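Local coordinates for SusD-like carbohydrate binding protein BF1063 (PDB 3I4G) that probably binds carbohydrate at the bacterial outer membrane as a member of the SusD family, at residues Y291-G296 and Y301-Y306; S30-S35 and G193-Q198; T207-K212 and I458-I463; H269-K274 and K364-S369; D223-G228 and L410-N415. One frame throughout, in Å; residues are numbered along the deposited sequence.

Contact 1: Y291-G296 and Y301-Y306; sequences YEFKDG and YDDPRY
Phe293 carries the guanidinium of Arg305 on one face of its ring, a cation-pi stack within the long surface loop between helix 285-288 and helix 317-322. Arg305 CZ lies 3.9 Å from the centroid of the Phe293 ring. The two planes are tilted by only 17°, and Arg305 NH2 comes down to 3.3 Å from Phe293 CD2 near the rim. The far end of the ring reaches Asp303: Phe293 CZ touches Asp303 CB at 3.7 Å. Phe299, between the two segments, also meets this ring. Phe293 begins a type I turn that ends at Gly296. Within the turn, Asp295 comes to the edge of the guanidinium, with its carboxylate nearly perpendicular to it. The salt bridge from Arg305 NH1 to Asp295 OD1 is weak as a hydrogen bond, at 3.1 Å. Thr297 OG1 also bonds Asp295 OD1, and a water joins Asp295 N to Arg305 NH1. Asp303 fixes the rotation of the guanidinium. Arg305 grips the Asp303 carboxylate side-on, Arg305 NE to Asp303 OD1 at 2.9 Å and Arg305 NH2 to Asp303 OD2 at 3.0 Å. Asp303 OD1 also closes an Asx turn, taking Arg305 N on its anti lone pair at 2.9 Å.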
# COMPACT_ATOMS: atom_id res chain seq x y z
N TYR A 291 0.20 6.91 16.86
CA TYR A 291 -1.17 7.36 17.02
C TYR A 291 -1.28 8.37 18.17
O TYR A 291 -0.70 8.18 19.24
CB TYR A 291 -2.09 6.18 17.30
CG TYR A 291 -2.20 5.20 16.18
CD1 TYR A 291 -3.13 5.34 15.18
CD2 TYR A 291 -1.37 4.11 16.13
CE1 TYR A 291 -3.21 4.44 14.13
CE2 TYR A 291 -1.44 3.21 15.10
CZ TYR A 291 -2.35 3.37 14.10
OH TYR A 291 -2.45 2.46 13.05
N GLU A 292 -1.99 9.46 17.98
CA GLU A 292 -2.22 10.39 19.07
C GLU A 292 -3.08 9.82 20.18
O GLU A 292 -3.75 8.81 20.02
CB GLU A 292 -2.89 11.64 18.52
CG GLU A 292 -2.00 12.44 17.58
CD GLU A 292 -2.76 13.37 16.63
OE1 GLU A 292 -3.98 13.57 16.76
OE2 GLU A 292 -2.08 13.97 15.77
N PHE A 293 -3.08 10.50 21.35
CA PHE A 293 -4.10 10.27 22.32
C PHE A 293 -5.39 10.84 21.73
O PHE A 293 -5.39 11.63 20.78
CB PHE A 293 -3.77 10.97 23.65
CG PHE A 293 -2.65 10.31 24.42
CD1 PHE A 293 -2.83 9.06 24.99
CD2 PHE A 293 -1.46 10.96 24.64
CE1 PHE A 293 -1.81 8.48 25.73
CE2 PHE A 293 -0.44 10.36 25.36
CZ PHE A 293 -0.62 9.13 25.90
N LYS A 294 -6.52 10.50 22.34
CA LYS A 294 -7.83 10.94 21.87
C LYS A 294 -7.99 12.45 21.82
O LYS A 294 -8.77 12.96 21.00
CB LYS A 294 -8.92 10.34 22.76
CG LYS A 294 -9.14 8.91 22.50
CD LYS A 294 -10.17 8.66 21.46
CE LYS A 294 -11.58 8.85 22.00
NZ LYS A 294 -12.55 8.38 20.95
N ASP A 295 -7.31 13.20 22.69
CA ASP A 295 -7.37 14.67 22.65
C ASP A 295 -6.44 15.29 21.60
O ASP A 295 -6.28 16.51 21.53
CB ASP A 295 -7.09 15.27 24.04
CG ASP A 295 -5.65 15.15 24.47
OD1 ASP A 295 -4.85 14.44 23.81
OD2 ASP A 295 -5.30 15.80 25.49
N GLY A 296 -5.81 14.44 20.78
CA GLY A 296 -4.97 14.92 19.69
C GLY A 296 -3.53 15.23 20.04
O GLY A 296 -2.77 15.69 19.18
N TYR A 301 4.83 7.04 26.35
CA TYR A 301 4.75 5.99 27.34
C TYR A 301 4.82 6.59 28.74
O TYR A 301 4.39 5.97 29.68
CB TYR A 301 5.90 4.98 27.22
CG TYR A 301 5.84 4.09 26.01
CD1 TYR A 301 4.94 3.06 25.95
CD2 TYR A 301 6.75 4.23 24.99
CE1 TYR A 301 4.88 2.21 24.83
CE2 TYR A 301 6.69 3.41 23.88
CZ TYR A 301 5.78 2.39 23.82
OH TYR A 301 5.73 1.56 22.72
N ASP A 302 5.37 7.80 28.86
CA ASP A 302 5.49 8.44 30.18
C ASP A 302 4.25 9.18 30.63
O ASP A 302 4.21 9.69 31.74
CB ASP A 302 6.70 9.37 30.14
CG ASP A 302 8.00 8.62 29.92
OD1 ASP A 302 8.11 7.49 30.43
OD2 ASP A 302 8.91 9.18 29.30
N ASP A 303 3.24 9.24 29.78
CA ASP A 303 2.01 9.92 30.06
C ASP A 303 1.12 8.98 30.83
O ASP A 303 1.04 7.79 30.50
CB ASP A 303 1.38 10.33 28.74
CG ASP A 303 0.19 11.22 28.92
OD1 ASP A 303 -0.85 10.76 29.42
OD2 ASP A 303 0.27 12.39 28.47
N PRO A 304 0.43 9.48 31.87
CA PRO A 304 -0.39 8.58 32.67
C PRO A 304 -1.56 7.92 31.93
O PRO A 304 -2.13 6.95 32.46
CB PRO A 304 -0.92 9.47 33.82
CG PRO A 304 -0.58 10.85 33.48
CD PRO A 304 0.44 10.86 32.39
N ARG A 305 -1.93 8.43 30.75
CA ARG A 305 -2.97 7.79 29.94
C ARG A 305 -2.50 6.48 29.30
O ARG A 305 -3.33 5.69 28.85
CB ARG A 305 -3.45 8.73 28.84
CG ARG A 305 -4.25 9.90 29.39
CD ARG A 305 -4.51 10.92 28.34
NE ARG A 305 -3.29 11.64 28.04
CZ ARG A 305 -3.24 12.61 27.14
NH1 ARG A 305 -4.31 12.92 26.47
NH2 ARG A 305 -2.11 13.25 26.93
N TYR A 306 -1.18 6.26 29.19
CA TYR A 306 -0.67 4.98 28.69
C TYR A 306 -1.04 3.85 29.64
O TYR A 306 -0.70 3.88 30.83
CB TYR A 306 0.84 5.02 28.49
CG TYR A 306 1.46 3.67 28.29
CD1 TYR A 306 1.07 2.89 27.24
CD2 TYR A 306 2.44 3.18 29.14
CE1 TYR A 306 1.64 1.61 27.03
CE2 TYR A 306 3.01 1.92 28.94
CZ TYR A 306 2.60 1.14 27.88
OH TYR A 306 3.24 -0.08 27.73
O HOH W 1 -6.88 11.85 25.61

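Contact 2: S30-S35 and G193-Q198; sequences SLYRGS and GRACKQ. With EDO (1,2-ethanediol), chain G.
Tyr32 reaches from the last turn of helix 21-33 to the backbone of Ala195. The amide N of Ala195 donates to Tyr32 OH at 2.9 Å, almost straight at 175°. It arrives at the edge of the phenol, near the ring plane. Ala195 CB packs beside the same oxygen, with CB to Tyr32 OH at 3.5 Å. On one flank Tyr32 CE1 approaches Gly193 O at 3.8 Å. On the other, Tyr32 CE2 lies 4.1 Å from Arg194 CD. The Arg194 chain is bent at chi2 and chi3 (-87° and -68°), which sets its guanidinium steeply to the ring. Further out, Glu124 OE1 of helix 116-139 bonds both Tyr32 OH and Arg194 NE. The helix ends at Arg33, and Gly34 leaves it with positive phi. An ethanediol, probably from the crystallisation liquor, bonds the carbonyls there: its O2 lies 2.7 Å from Tyr32 O and its O1 2.8 Å from Arg33 O. Arg98 NH2 bonds both Tyr32 O and the diol. The phenol oxygen thus has two polar partners, the Ala195 amide and the Glu124 carboxylate. It satisfies a backbone N-H in the loop before helix 197-211, and the nearby Arg194 probably balances the charge of Glu124.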
# COMPACT_ATOMS: atom_id res chain seq x y z
N SER A 30 -7.94 -9.71 -18.92
CA SER A 30 -6.62 -10.24 -18.66
C SER A 30 -5.65 -9.11 -18.32
O SER A 30 -4.81 -9.29 -17.45
CB SER A 30 -6.08 -11.03 -19.85
OG SER A 30 -4.95 -11.77 -19.43
N LEU A 31 -5.79 -7.95 -18.96
CA LEU A 31 -4.94 -6.80 -18.61
C LEU A 31 -5.17 -6.44 -17.13
O LEU A 31 -4.22 -6.12 -16.43
CB LEU A 31 -5.18 -5.57 -19.45
CG LEU A 31 -4.95 -5.73 -20.97
CD1 LEU A 31 -5.13 -4.40 -21.69
CD2 LEU A 31 -3.57 -6.28 -21.24
N TYR A 32 -6.41 -6.41 -16.66
CA TYR A 32 -6.64 -6.10 -15.26
C TYR A 32 -6.04 -7.19 -14.36
O TYR A 32 -5.40 -6.88 -13.34
CB TYR A 32 -8.12 -5.93 -14.95
CG TYR A 32 -8.71 -4.57 -15.27
CD1 TYR A 32 -8.59 -3.56 -14.33
CD2 TYR A 32 -9.38 -4.29 -16.45
CE1 TYR A 32 -9.10 -2.32 -14.57
CE2 TYR A 32 -9.90 -3.03 -16.71
CZ TYR A 32 -9.76 -2.05 -15.76
OH TYR A 32 -10.25 -0.77 -15.95
N ARG A 33 -6.27 -8.44 -14.71
CA ARG A 33 -5.82 -9.55 -13.85
C ARG A 33 -4.32 -9.62 -13.74
O ARG A 33 -3.77 -9.88 -12.66
CB ARG A 33 -6.38 -10.88 -14.37
CG ARG A 33 -5.97 -12.08 -13.50
CD ARG A 33 -6.54 -13.36 -14.01
N GLY A 34 -3.64 -9.38 -14.83
CA GLY A 34 -2.18 -9.51 -14.84
C GLY A 34 -1.80 -10.92 -14.43
O GLY A 34 -2.38 -11.90 -14.91
N SER A 35 -0.84 -11.02 -13.51
CA SER A 35 -0.33 -12.30 -13.03
C SER A 35 -0.98 -12.74 -11.72
O SER A 35 -0.52 -13.69 -11.10
CB SER A 35 1.19 -12.22 -12.87
OG SER A 35 1.84 -11.99 -14.12
N GLY A 193 -14.41 -2.44 -9.79
CA GLY A 193 -13.04 -2.81 -10.06
C GLY A 193 -12.48 -2.13 -11.29
O GLY A 193 -11.28 -1.99 -11.43
N ARG A 194 -13.35 -1.72 -12.20
CA ARG A 194 -12.89 -1.03 -13.43
C ARG A 194 -12.36 0.37 -13.10
O ARG A 194 -12.84 1.03 -12.16
CB ARG A 194 -14.01 -0.91 -14.46
CG ARG A 194 -14.61 -2.22 -14.91
CD ARG A 194 -13.93 -2.88 -16.06
NE ARG A 194 -14.05 -2.16 -17.35
CZ ARG A 194 -15.04 -2.24 -18.22
NH1 ARG A 194 -16.15 -2.90 -17.96
NH2 ARG A 194 -14.97 -1.56 -19.34
N ALA A 195 -11.38 0.82 -13.86
CA ALA A 195 -10.76 2.15 -13.65
C ALA A 195 -11.66 3.31 -14.06
O ALA A 195 -12.18 3.32 -15.15
CB ALA A 195 -9.43 2.25 -14.42
N CYS A 196 -11.84 4.26 -13.16
CA CYS A 196 -12.57 5.47 -13.46
C CYS A 196 -11.64 6.68 -13.66
O CYS A 196 -10.45 6.62 -13.39
CB CYS A 196 -13.59 5.77 -12.36
SG CYS A 196 -12.92 6.27 -10.80
N LYS A 197 -12.22 7.77 -14.12
CA LYS A 197 -11.51 9.01 -14.36
C LYS A 197 -10.68 9.39 -13.14
O LYS A 197 -9.50 9.71 -13.23
CB LYS A 197 -12.55 10.10 -14.68
CG LYS A 197 -11.99 11.46 -14.97
CD LYS A 197 -13.07 12.49 -15.32
CE LYS A 197 -14.00 12.10 -16.46
NZ LYS A 197 -13.24 12.04 -17.74
N GLN A 198 -11.31 9.37 -11.98
CA GLN A 198 -10.64 9.73 -10.73
C GLN A 198 -9.49 8.80 -10.37
O GLN A 198 -8.54 9.26 -9.70
CB GLN A 198 -11.66 9.79 -9.58
CG GLN A 198 -12.64 10.96 -9.68
CD GLN A 198 -13.92 10.65 -10.43
OE1 GLN A 198 -13.99 9.74 -11.32
NE2 GLN A 198 -14.99 11.39 -10.07
C1 EDO G . -3.69 -7.43 -9.72
O1 EDO G . -3.04 -7.70 -11.00
C2 EDO G . -5.16 -7.20 -9.89
O2 EDO G . -5.39 -6.05 -10.73

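Contact 3: T207-K212 and I458-I463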
# COMPACT_ATOMS: atom_id res chain seq x y z
N THR A 207 2.11 10.73 -9.54
CA THR A 207 3.23 10.91 -10.49
C THR A 207 3.81 12.30 -10.30
O THR A 207 5.04 12.48 -10.22
CB THR A 207 2.75 10.71 -11.92
OG1 THR A 207 2.30 9.37 -12.07
CG2 THR A 207 3.87 10.98 -12.94
N CYS A 208 2.97 13.31 -10.21
CA CYS A 208 3.46 14.67 -10.04
C CYS A 208 4.22 14.84 -8.71
O CYS A 208 5.19 15.58 -8.64
CB CYS A 208 2.32 15.68 -10.11
SG CYS A 208 1.49 15.86 -11.70
N MSE A 209 3.77 14.19 -7.64
CA MSE A 209 4.50 14.30 -6.38
C MSE A 209 5.90 13.66 -6.53
O MSE A 209 6.86 14.13 -5.94
CB MSE A 209 3.71 13.71 -5.20
CG MSE A 209 2.39 14.46 -4.89
SE MSE A 209 1.70 14.03 -3.11
CE MSE A 209 1.84 12.13 -3.19
N LEU A 210 6.02 12.58 -7.29
CA LEU A 210 7.34 11.99 -7.52
C LEU A 210 8.26 12.94 -8.28
O LEU A 210 9.48 12.96 -8.07
CB LEU A 210 7.24 10.68 -8.31
CG LEU A 210 6.75 9.46 -7.60
CD1 LEU A 210 6.71 8.30 -8.61
CD2 LEU A 210 7.66 9.13 -6.40
N GLN A 211 7.69 13.69 -9.22
CA GLN A 211 8.42 14.71 -9.96
C GLN A 211 8.72 15.97 -9.16
O GLN A 211 9.47 16.83 -9.62
CB GLN A 211 7.60 15.19 -11.14
CG GLN A 211 7.23 14.14 -12.20
CD GLN A 211 6.37 14.75 -13.27
OE1 GLN A 211 5.26 15.22 -12.97
NE2 GLN A 211 6.86 14.79 -14.50
N LYS A 212 8.10 16.05 -7.99
CA LYS A 212 8.11 17.22 -7.14
C LYS A 212 7.49 18.41 -7.91
O LYS A 212 7.83 19.57 -7.65
CB LYS A 212 9.53 17.46 -6.55
CG LYS A 212 10.02 16.30 -5.62
CD LYS A 212 11.41 16.57 -4.98
CE LYS A 212 11.76 15.52 -3.93
NZ LYS A 212 11.94 14.14 -4.47
N ILE A 458 8.08 7.06 2.30
CA ILE A 458 9.36 7.35 2.93
C ILE A 458 10.49 7.38 1.87
O ILE A 458 11.45 8.14 2.00
CB ILE A 458 9.70 6.45 4.12
CG1 ILE A 458 9.81 5.00 3.68
CG2 ILE A 458 8.63 6.61 5.20
CD1 ILE A 458 10.15 4.03 4.87
N MSE A 459 10.32 6.64 0.80
CA MSE A 459 11.24 6.71 -0.33
C MSE A 459 11.17 8.05 -1.06
O MSE A 459 12.19 8.72 -1.21
CB MSE A 459 10.95 5.55 -1.27
CG MSE A 459 11.34 4.15 -0.72
SE MSE A 459 13.20 3.71 -0.80
CE MSE A 459 13.16 3.03 -2.64
N ARG A 460 9.97 8.47 -1.47
CA ARG A 460 9.83 9.74 -2.24
C ARG A 460 10.20 10.93 -1.37
O ARG A 460 10.75 11.94 -1.87
CB ARG A 460 8.43 9.94 -2.83
CG ARG A 460 7.34 10.25 -1.84
CD ARG A 460 5.98 10.13 -2.45
NE ARG A 460 4.93 10.33 -1.47
CZ ARG A 460 4.41 11.51 -1.11
NH1 ARG A 460 4.85 12.65 -1.61
NH2 ARG A 460 3.43 11.52 -0.21
N TRP A 461 9.91 10.89 -0.07
CA TRP A 461 10.26 11.98 0.83
C TRP A 461 11.75 12.05 1.14
O TRP A 461 12.24 13.02 1.69
CB TRP A 461 9.50 11.86 2.16
CG TRP A 461 8.03 12.10 2.07
CD1 TRP A 461 7.37 12.93 1.21
CD2 TRP A 461 7.03 11.56 2.96
NE1 TRP A 461 6.03 12.91 1.49
CE2 TRP A 461 5.80 12.10 2.56
CE3 TRP A 461 7.07 10.70 4.05
CZ2 TRP A 461 4.61 11.76 3.19
CZ3 TRP A 461 5.88 10.36 4.68
CH2 TRP A 461 4.67 10.90 4.25
N GLY A 462 12.50 11.00 0.86
CA GLY A 462 13.91 11.01 1.20
C GLY A 462 14.17 10.90 2.71
O GLY A 462 15.17 11.39 3.22
N ILE A 463 13.25 10.25 3.41
CA ILE A 463 13.42 9.98 4.85
C ILE A 463 13.59 8.50 5.17
O ILE A 463 13.77 8.13 6.32
CB ILE A 463 12.30 10.60 5.72
CG1 ILE A 463 10.99 9.85 5.58
CG2 ILE A 463 12.14 12.12 5.41
CD1 ILE A 463 9.91 10.36 6.58
O HOH W 2 7.21 13.19 -3.44
O HOH W 3 13.43 13.29 -1.96
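Met209, a selenomethionine, and Arg460 make the tight part of this contact. In one of its two deposited conformers, Met209 CE lies over one face of the Arg460 guanidinium, 3.4 Å from Arg460 CZ. Trp461 NE1 lies over the opposite face, so in this conformer the flat group lies between the two. Arg460 CG stands between its backbone N and carbonyl carbon (chi1 71°), and from there the chain runs extended to NE. Salt bridges to Glu396 and Asp457 fix its charged end, and Trp461 NE1 also bonds Glu396. A water fills the edge of the guanidinium, joining Met209 O, at 2.7 Å, to Arg460 NH1. Nearer the backbone, Leu210 CD2 packs on Arg460 CB at 3.7 Å. The looser, exposed side is bridged by another water, 3.0 Å from both Lys212 NZ and Arg460 O; Lys212 also has two deposited conformers. Helix 197-211 and helix 454-461 each finish in a Schellman motif, at Lys212 and Gly462, and their C-terminal turns pack side by side.

Contact 4: H269-K274 and K364-S369; sequences HALSAK and KYFEES. With EDO (1,2-ethanediol), chain C.
Leu271 sets a single methyl almost squarely over the centre of the Phe366 ring. This is a CH-pi contact: Leu271 CD2 is 3.8 Å from the centroid of the Phe366 ring and 9° off its normal. It is buried and purely apolar, and joins the end of helix 266-270 to the loop between strand 360-362 and strand 380-386, both in the SusD family region. Leu271 is the first residue to leave the helix, and the two side chains run antiparallel alongside each other. Ala270, still in the helix, uses the ring differently. Its CB comes at the edge, near the ring plane, 3.8 Å from Phe366 CZ. Phe366 keeps CG beside its backbone N (chi1 -57°), which turns one face to Leu271 and the CZ edge to Ala270. Phe330 of strand 329-330 touches Leu271 and Phe366, and Leu266 also touches Phe366. Beside the backbone that follows Phe366 an ethanediol, probably from the crystallisation liquor, bonds Asn379 O. Its O2 accepts from Glu367 N at 2.8 Å.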
# COMPACT_ATOMS: atom_id res chain seq x y z
N HIS A 269 -2.46 -16.12 5.29
CA HIS A 269 -1.16 -15.57 5.57
C HIS A 269 -1.07 -14.67 6.78
O HIS A 269 -0.04 -14.70 7.46
CB HIS A 269 -0.59 -14.78 4.37
CG HIS A 269 0.61 -15.44 3.76
ND1 HIS A 269 0.81 -15.54 2.40
CD2 HIS A 269 1.68 -16.02 4.35
CE1 HIS A 269 1.95 -16.19 2.19
NE2 HIS A 269 2.50 -16.49 3.35
N ALA A 270 -2.11 -13.89 7.03
CA ALA A 270 -2.00 -12.79 8.00
C ALA A 270 -2.89 -12.87 9.24
O ALA A 270 -2.76 -12.03 10.11
CB ALA A 270 -2.22 -11.45 7.31
N LEU A 271 -3.82 -13.83 9.29
CA LEU A 271 -4.50 -14.11 10.54
C LEU A 271 -3.50 -14.78 11.49
O LEU A 271 -2.45 -15.30 11.07
CB LEU A 271 -5.71 -15.04 10.34
CG LEU A 271 -6.85 -14.42 9.55
CD1 LEU A 271 -7.99 -15.44 9.29
CD2 LEU A 271 -7.45 -13.15 10.23
N SER A 272 -3.83 -14.81 12.79
CA SER A 272 -2.99 -15.48 13.76
C SER A 272 -3.43 -16.94 13.90
O SER A 272 -4.48 -17.36 13.37
CB SER A 272 -3.00 -14.74 15.10
OG SER A 272 -4.18 -15.00 15.82
N ALA A 273 -2.65 -17.73 14.61
CA ALA A 273 -2.92 -19.16 14.71
C ALA A 273 -4.29 -19.50 15.24
O ALA A 273 -4.90 -20.45 14.77
CB ALA A 273 -1.84 -19.82 15.59
N LYS A 274 -4.80 -18.74 16.20
CA LYS A 274 -6.13 -19.04 16.78
C LYS A 274 -7.22 -18.96 15.73
O LYS A 274 -8.30 -19.57 15.91
CB LYS A 274 -6.44 -18.11 17.96
CG LYS A 274 -6.84 -16.69 17.57
CD LYS A 274 -6.96 -15.78 18.82
CE LYS A 274 -7.50 -14.44 18.47
NZ LYS A 274 -8.88 -14.47 17.84
N LYS A 364 -6.82 -4.59 10.14
CA LYS A 364 -7.33 -4.06 8.88
C LYS A 364 -7.46 -5.19 7.86
O LYS A 364 -6.63 -6.08 7.83
CB LYS A 364 -6.42 -2.97 8.35
CG LYS A 364 -6.94 -2.21 7.15
CD LYS A 364 -6.10 -0.98 6.81
CE LYS A 364 -6.40 0.23 7.73
NZ LYS A 364 -5.59 1.44 7.42
N TYR A 365 -8.55 -5.10 7.06
CA TYR A 365 -8.91 -6.00 5.95
C TYR A 365 -9.67 -7.26 6.36
O TYR A 365 -10.08 -8.01 5.49
CB TYR A 365 -7.67 -6.39 5.12
CG TYR A 365 -6.92 -5.26 4.49
CD1 TYR A 365 -7.43 -4.54 3.42
CD2 TYR A 365 -5.65 -4.91 4.95
CE1 TYR A 365 -6.73 -3.49 2.84
CE2 TYR A 365 -4.96 -3.86 4.39
CZ TYR A 365 -5.48 -3.16 3.33
OH TYR A 365 -4.76 -2.17 2.76
N PHE A 366 -9.88 -7.45 7.65
CA PHE A 366 -10.57 -8.67 8.15
C PHE A 366 -11.94 -8.35 8.72
O PHE A 366 -12.05 -7.73 9.77
CB PHE A 366 -9.68 -9.40 9.17
CG PHE A 366 -8.33 -9.79 8.60
CD1 PHE A 366 -8.24 -10.60 7.47
CD2 PHE A 366 -7.17 -9.33 9.13
CE1 PHE A 366 -7.02 -10.90 6.91
CE2 PHE A 366 -5.95 -9.65 8.57
CZ PHE A 366 -5.87 -10.44 7.47
N GLU A 367 -12.97 -8.75 7.98
CA GLU A 367 -14.37 -8.54 8.36
C GLU A 367 -14.72 -9.59 9.39
O GLU A 367 -15.26 -10.65 9.05
CB GLU A 367 -15.23 -8.62 7.08
CG GLU A 367 -16.71 -8.34 7.29
CD GLU A 367 -17.50 -8.38 5.98
OE1 GLU A 367 -17.02 -7.99 4.91
OE2 GLU A 367 -18.67 -8.81 6.03
N GLU A 368 -14.53 -9.24 10.67
CA GLU A 368 -14.53 -10.21 11.76
C GLU A 368 -15.84 -10.88 12.06
O GLU A 368 -15.83 -11.99 12.55
CB GLU A 368 -14.06 -9.52 13.06
CG GLU A 368 -12.64 -8.99 12.96
CD GLU A 368 -12.30 -8.16 14.18
OE1 GLU A 368 -12.42 -8.67 15.30
OE2 GLU A 368 -11.88 -6.97 14.01
N SER A 369 -16.97 -10.26 11.79
CA SER A 369 -18.24 -10.90 12.12
C SER A 369 -18.72 -11.87 11.05
O SER A 369 -19.63 -12.66 11.31
CB SER A 369 -19.30 -9.85 12.38
OG SER A 369 -19.51 -9.06 11.23
C1 EDO C . -11.26 -11.85 4.38
O1 EDO C . -10.48 -11.41 3.25
C2 EDO C . -12.17 -10.68 4.71
O2 EDO C . -12.55 -10.78 6.07

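Contact 5: D223-G228 and L410-N415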
# COMPACT_ATOMS: atom_id res chain seq x y z
N ASP A 223 -8.88 18.26 -8.87
CA ASP A 223 -9.83 17.90 -9.93
C ASP A 223 -10.74 16.77 -9.47
O ASP A 223 -11.92 16.77 -9.77
CB ASP A 223 -9.12 17.46 -11.22
CG ASP A 223 -8.49 18.61 -12.00
OD1 ASP A 223 -8.81 19.78 -11.74
OD2 ASP A 223 -7.68 18.30 -12.94
N ILE A 224 -10.20 15.82 -8.70
CA ILE A 224 -11.01 14.76 -8.13
C ILE A 224 -12.04 15.36 -7.16
O ILE A 224 -13.23 15.02 -7.14
CB ILE A 224 -10.14 13.71 -7.43
CG1 ILE A 224 -9.20 13.04 -8.43
CG2 ILE A 224 -11.00 12.68 -6.69
CD1 ILE A 224 -8.14 12.19 -7.78
N MSE A 225 -11.56 16.20 -6.27
CA MSE A 225 -12.45 16.87 -5.32
C MSE A 225 -13.56 17.66 -6.02
O MSE A 225 -14.73 17.55 -5.65
CB MSE A 225 -11.62 17.76 -4.40
CG MSE A 225 -10.56 17.04 -3.57
SE MSE A 225 -9.23 18.17 -2.81
CE MSE A 225 -10.39 19.21 -1.53
N GLU A 226 -13.22 18.41 -7.05
CA GLU A 226 -14.20 19.27 -7.72
C GLU A 226 -15.20 18.50 -8.59
O GLU A 226 -16.30 19.00 -8.86
CB GLU A 226 -13.46 20.35 -8.51
CG GLU A 226 -12.82 21.38 -7.60
CD GLU A 226 -12.08 22.45 -8.35
OE1 GLU A 226 -11.47 22.14 -9.41
OE2 GLU A 226 -12.09 23.60 -7.85
N LEU A 227 -14.86 17.29 -9.02
CA LEU A 227 -15.82 16.44 -9.71
C LEU A 227 -16.98 16.11 -8.77
O LEU A 227 -18.14 15.99 -9.18
CB LEU A 227 -15.18 15.17 -10.26
CG LEU A 227 -14.42 15.33 -11.58
CD1 LEU A 227 -13.40 14.23 -11.77
CD2 LEU A 227 -15.42 15.40 -12.74
N GLY A 228 -16.67 15.95 -7.49
CA GLY A 228 -17.74 15.83 -6.50
C GLY A 228 -18.40 14.49 -6.34
O GLY A 228 -19.45 14.37 -5.73
N LEU A 410 -7.99 23.44 5.39
CA LEU A 410 -7.78 22.39 6.38
C LEU A 410 -9.08 21.63 6.60
O LEU A 410 -9.08 20.41 6.69
CB LEU A 410 -7.25 22.96 7.70
CG LEU A 410 -5.89 23.63 7.69
CD1 LEU A 410 -5.61 24.31 9.03
CD2 LEU A 410 -4.77 22.62 7.36
N ASP A 411 -10.19 22.34 6.72
CA ASP A 411 -11.47 21.71 6.99
C ASP A 411 -11.94 20.79 5.87
O ASP A 411 -12.55 19.76 6.15
CB ASP A 411 -12.52 22.77 7.32
CG ASP A 411 -12.27 23.42 8.66
OD1 ASP A 411 -11.43 22.88 9.46
OD2 ASP A 411 -12.93 24.45 8.94
N GLU A 412 -11.60 21.11 4.63
CA GLU A 412 -12.01 20.27 3.50
C GLU A 412 -11.05 19.09 3.28
O GLU A 412 -11.35 18.19 2.51
CB GLU A 412 -12.17 21.10 2.21
CG GLU A 412 -10.91 21.54 1.59
CD GLU A 412 -11.08 22.37 0.29
OE1 GLU A 412 -12.13 22.25 -0.37
OE2 GLU A 412 -10.13 23.10 -0.04
N THR A 413 -9.88 19.09 3.91
CA THR A 413 -8.88 18.08 3.67
C THR A 413 -8.58 17.27 4.93
O THR A 413 -9.27 16.30 5.24
CB THR A 413 -7.57 18.68 3.07
OG1 THR A 413 -7.01 19.69 3.94
CG2 THR A 413 -7.81 19.29 1.68
N ILE A 414 -7.56 17.66 5.67
CA ILE A 414 -7.13 16.92 6.84
C ILE A 414 -8.23 16.77 7.90
O ILE A 414 -8.35 15.70 8.51
CB ILE A 414 -5.85 17.55 7.44
CG1 ILE A 414 -5.30 16.68 8.56
CG2 ILE A 414 -6.10 19.00 7.90
CD1 ILE A 414 -3.78 16.93 8.80
N ASN A 415 -9.05 17.80 8.08
CA ASN A 415 -10.10 17.71 9.10
C ASN A 415 -11.31 16.90 8.62
O ASN A 415 -12.09 16.40 9.43
CB ASN A 415 -10.47 19.10 9.60
CG ASN A 415 -9.34 19.75 10.29
OD1 ASN A 415 -8.46 19.06 10.79
ND2 ASN A 415 -9.35 21.07 10.32
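Met225, a selenomethionine on helix 214-227, meets Glu412 and Thr413 where helix 407-412 gives way to helix 414-418. Its CB starts toward those residues. CG sits beside the backbone N (chi1 -60°), and SE continues the chain outward with chi2 at 164°. A bend at chi3 (66°) then turns the last methyl, CE, into the contact. This one atom does all the touching across the two segments. Met225 CE lies 3.7 Å from Glu412 OE1 and equally far from Glu412 CD. The aliphatic part of the glutamate adds to this, with Met225 CE to Glu412 CG at 3.9 Å. The glutamate runs roughly perpendicular to the methionine. On its other neighbour, Met225 CE meets the methyl Thr413 CG2 at 4.1 Å. Tyr394 of helix 387-400 touches both Met225 and Thr413, and Tyr387 also packs on Met225. Thr413 OG1 bonds Ile409 O instead. Around the break, Leu410 O takes two amides from opposite faces of its plane, Thr413 N at 3.2 Å and Asn415 N at 3.0 Å. Asn415 ND2 also bonds Asp411 OD1 at 2.9 Å, across the same break. One methyl from the C-terminal turn of a helix is thus set against a junction between two short helices, consistent with packing in the alpha-helical part of a SusD-like fold, whose family belongs to the TPR clan.

From the N terminus, contact 2 closes first. It brings helix 21-33 to the loop before helix 197-211, and it is finished before any other contact opens. The remaining four are nested without crossing. Contact 3 opens at 207-212, contact 5 at 223-228 and contact 4 at 269-274. Contact 1 then opens and closes within the loop between helix 285-288 and helix 317-322. The others close in reverse order, at 364-369, 410-415 and 458-463. Contact 3 is the outermost, tying helix 197-211 to helix 454-461. Contacts 2 and 5 touch through consecutive helices, with Gln198 O 3.5 Å from Ile224 CD1. Contacts 1 and 2 lie on opposite sides of the chain's centre, with their own centres 42 Å apart.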